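Local coordinates for PKS_KS domain-containing protein (Photorhabdus luminescens subsp. laumondii, PDB 6SMO) that probably acts as a beta-ketoacyl synthase of the thiolase-like superfamily, condensing acyl chains, and holds a polyketide-like dodecanal in its pocket, at residues V42-F47 with L382-E387. Sequence-based numbering, arbitrary orientation.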
ATOM      1  N   VAL B  42     -14.646 -18.816   9.966  1.00 38.31           N
ATOM      2  CA  VAL B  42     -13.297 -19.335   9.588  1.00 38.41           C
ATOM      3  C   VAL B  42     -13.503 -20.591   8.734  1.00 38.45           C
ATOM      4  O   VAL B  42     -14.151 -21.537   9.225  1.00 38.44           O
ATOM      5  CB  VAL B  42     -12.433 -19.632  10.830  1.00 38.72           C
ATOM      6  CG1 VAL B  42     -11.022 -20.053  10.449  1.00 38.59           C
ATOM      7  CG2 VAL B  42     -12.393 -18.452  11.789  1.00 38.83           C
ATOM      8  N   GLY B  43     -12.974 -20.589   7.507  1.00 38.46           N
ATOM      9  CA  GLY B  43     -13.183 -21.653   6.506  1.00 38.98           C
ATOM     10  C   GLY B  43     -14.345 -21.321   5.584  1.00 39.14           C
ATOM     11  O   GLY B  43     -15.262 -20.606   6.026  1.00 39.12           O
ATOM     12  N   VAL B  44     -14.312 -21.846   4.355  1.00 40.04           N
ATOM     13  CA  VAL B  44     -15.265 -21.522   3.250  1.00 40.60           C
ATOM     14  C   VAL B  44     -16.691 -21.915   3.659  1.00 41.03           C
ATOM     15  O   VAL B  44     -17.609 -21.100   3.432  1.00 40.54           O
ATOM     16  CB  VAL B  44     -14.844 -22.212   1.937  1.00 41.25           C
ATOM     17  CG1 VAL B  44     -15.922 -22.116   0.866  1.00 41.30           C
ATOM     18  CG2 VAL B  44     -13.525 -21.662   1.413  1.00 41.77           C
ATOM     19  N   ASN B  45     -16.867 -23.112   4.229  1.00 41.81           N
ATOM     20  CA  ASN B  45     -18.191 -23.702   4.570  1.00 42.04           C
ATOM     21  C   ASN B  45     -18.882 -22.849   5.642  1.00 41.14           C
ATOM     22  O   ASN B  45     -20.050 -22.470   5.425  1.00 40.04           O
ATOM     23  CB  ASN B  45     -18.064 -25.161   5.024  1.00 43.39           C
ATOM     24  CG  ASN B  45     -17.519 -26.075   3.946  1.00 44.61           C
ATOM     25  OD1 ASN B  45     -17.689 -25.816   2.756  1.00 46.12           O
ATOM     26  ND2 ASN B  45     -16.864 -27.150   4.352  1.00 45.01           N
ATOM     27  N   GLU B  46     -18.184 -22.557   6.746  1.00 41.10           N
ATOM     28  CA  GLU B  46     -18.719 -21.778   7.898  1.00 41.53           C
ATOM     29  C   GLU B  46     -18.953 -20.324   7.470  1.00 39.72           C
ATOM     30  O   GLU B  46     -20.007 -19.768   7.834  1.00 39.85           O
ATOM     31  CB  GLU B  46     -17.761 -21.848   9.091  1.00 43.07           C
ATOM     32  CG  GLU B  46     -18.371 -21.346  10.389  1.00 44.55           C
ATOM     33  CD  GLU B  46     -17.381 -21.163  11.528  1.00 46.19           C
ATOM     34  OE1 GLU B  46     -17.479 -20.137  12.230  1.00 47.13           O
ATOM     35  OE2 GLU B  46     -16.521 -22.048  11.713  1.00 48.25           O
ATOM     36  N   PHE B  47     -18.004 -19.741   6.728  1.00 38.65           N
ATOM     37  CA  PHE B  47     -18.034 -18.337   6.234  1.00 37.58           C
ATOM     38  C   PHE B  47     -19.306 -18.097   5.411  1.00 37.15           C
ATOM     39  O   PHE B  47     -19.990 -17.086   5.664  1.00 37.02           O
ATOM     40  CB  PHE B  47     -16.781 -18.025   5.410  1.00 36.85           C
ATOM     41  CG  PHE B  47     -16.785 -16.673   4.738  1.00 35.86           C
ATOM     42  CD1 PHE B  47     -16.623 -15.513   5.479  1.00 35.20           C
ATOM     43  CD2 PHE B  47     -16.945 -16.561   3.365  1.00 35.43           C
ATOM     44  CE1 PHE B  47     -16.623 -14.272   4.862  1.00 34.78           C
ATOM     45  CE2 PHE B  47     -16.945 -15.319   2.749  1.00 34.85           C
ATOM     46  CZ  PHE B  47     -16.784 -14.177   3.499  1.00 34.53           C
ATOM     47  N   LEU B 382     -17.577 -13.045  -3.062  1.00 31.61           N
ATOM     48  CA  LEU B 382     -18.017 -12.760  -4.456  1.00 31.57           C
ATOM     49  C   LEU B 382     -17.923 -14.036  -5.302  1.00 31.77           C
ATOM     50  O   LEU B 382     -18.865 -14.301  -6.076  1.00 31.62           O
ATOM     51  CB  LEU B 382     -17.146 -11.641  -5.034  1.00 31.84           C
ATOM     52  CG  LEU B 382     -17.343 -11.333  -6.518  1.00 32.11           C
ATOM     53  CD1 LEU B 382     -18.806 -11.073  -6.840  1.00 32.26           C
ATOM     54  CD2 LEU B 382     -16.496 -10.142  -6.936  1.00 32.46           C
ATOM     55  N   CYS B 383     -16.827 -14.788  -5.166  1.00 31.80           N
ATOM     56  CA  CYS B 383     -16.566 -16.054  -5.905  1.00 32.12           C
ATOM     57  C   CYS B 383     -17.611 -17.109  -5.517  1.00 32.16           C
ATOM     58  O   CYS B 383     -18.098 -17.809  -6.425  1.00 32.74           O
ATOM     59  CB  CYS B 383     -15.154 -16.566  -5.645  1.00 32.23           C
ATOM     60  SG  CYS B 383     -13.870 -15.494  -6.345  1.00 32.46           S
ATOM     61  N   LEU B 384     -17.948 -17.200  -4.225  1.00 31.77           N
ATOM     62  CA  LEU B 384     -18.972 -18.136  -3.681  1.00 31.84           C
ATOM     63  C   LEU B 384     -20.367 -17.731  -4.176  1.00 32.27           C
ATOM     64  O   LEU B 384     -21.173 -18.639  -4.462  1.00 32.47           O
ATOM     65  CB  LEU B 384     -18.907 -18.124  -2.150  1.00 31.70           C
ATOM     66  CG  LEU B 384     -17.655 -18.752  -1.539  1.00 31.48           C
ATOM     67  CD1 LEU B 384     -17.495 -18.342  -0.083  1.00 31.47           C
ATOM     68  CD2 LEU B 384     -17.688 -20.267  -1.667  1.00 31.50           C
ATOM     69  N   GLU B 385     -20.637 -16.423  -4.266  1.00 32.33           N
ATOM     70  CA  GLU B 385     -21.939 -15.857  -4.719  1.00 32.58           C
ATOM     71  C   GLU B 385     -22.207 -16.264  -6.174  1.00 32.83           C
ATOM     72  O   GLU B 385     -23.341 -16.694  -6.462  1.00 32.93           O
ATOM     73  CB  GLU B 385     -21.954 -14.334  -4.574  1.00 32.27           C
ATOM     74  CG  GLU B 385     -22.283 -13.857  -3.173  1.00 32.36           C
ATOM     75  CD  GLU B 385     -22.230 -12.349  -3.003  1.00 32.43           C
ATOM     76  OE1 GLU B 385     -21.166 -11.764  -3.277  1.00 32.57           O
ATOM     77  OE2 GLU B 385     -23.255 -11.760  -2.607  1.00 33.00           O
ATOM     78  N   ILE B 386     -21.204 -16.125  -7.050  1.00 33.11           N
ATOM     79  CA  ILE B 386     -21.298 -16.455  -8.505  1.00 33.93           C
ATOM     80  C   ILE B 386     -21.470 -17.971  -8.663  1.00 35.53           C
ATOM     81  O   ILE B 386     -22.313 -18.383  -9.487  1.00 36.23           O
ATOM     82  CB  ILE B 386     -20.070 -15.923  -9.274  1.00 33.47           C
ATOM     83  CG1 ILE B 386     -20.059 -14.391  -9.314  1.00 33.12           C
ATOM     84  CG2 ILE B 386     -19.998 -16.522 -10.673  1.00 33.53           C
ATOM     85  CD1 ILE B 386     -18.728 -13.789  -9.699  1.00 33.12           C
ATOM     86  N   GLU B 387     -20.697 -18.758  -7.909  1.00 36.43           N
ATOM     87  CA  GLU B 387     -20.739 -20.248  -7.911  1.00 37.61           C
ATOM     88  C   GLU B 387     -22.152 -20.731  -7.570  1.00 37.78           C
ATOM     89  O   GLU B 387     -22.701 -21.541  -8.345  1.00 38.70           O
ATOM     90  CB  GLU B 387     -19.733 -20.827  -6.913  1.00 38.13           C
ATOM     91  CG  GLU B 387     -18.655 -21.675  -7.562  1.00 39.12           C
ATOM     92  CD  GLU B 387     -19.032 -23.134  -7.755  1.00 40.48           C
ATOM     93  OE1 GLU B 387     -18.967 -23.611  -8.906  1.00 41.71           O
ATOM     94  OE2 GLU B 387     -19.382 -23.789  -6.754  1.00 40.79           O
TER
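Leu384 reaches from helix 372-388 to the first turn of helix 44-53, where its two methyls meet Val44 and Phe47. CD2 meets CG1 of Val44 at 3.6 Å, while CD1 lies in the plane of the Phe47 ring and touches its edge, 3.9 Å from CD2 of the phenylalanine. The forked end of leucine suits this place: CD2 lies nearest Val44, and CD1, besides meeting Phe47, comes within 4.2 Å of Val44 CG1. With CG opposite its carbonyl carbon (chi1 -69°) and the end extended (chi2 164°), the leucine points its fork at the other helix. Val44 and Phe47 stand three residues apart, so one helical turn brings both to the same side. Valine, branched at CB, holds CG1 against Leu384 from a partly exposed position at the helix start. Phe47 also packs against Val36, Ala38, Thr40 and Leu363, and its broad ring suits so buried a position. No hydrogen bond joins the segments. Gly43, the N-cap, has a positive phi of 94°, which favours glycine, and its O accepts the bond from Phe47 N that closes the first turn. Cys383 and Leu384 touch strand 29-37. The arrangement is apolar helix-to-helix packing beside the central mixed sheet, within the thiolase-like fold of ketosynthases.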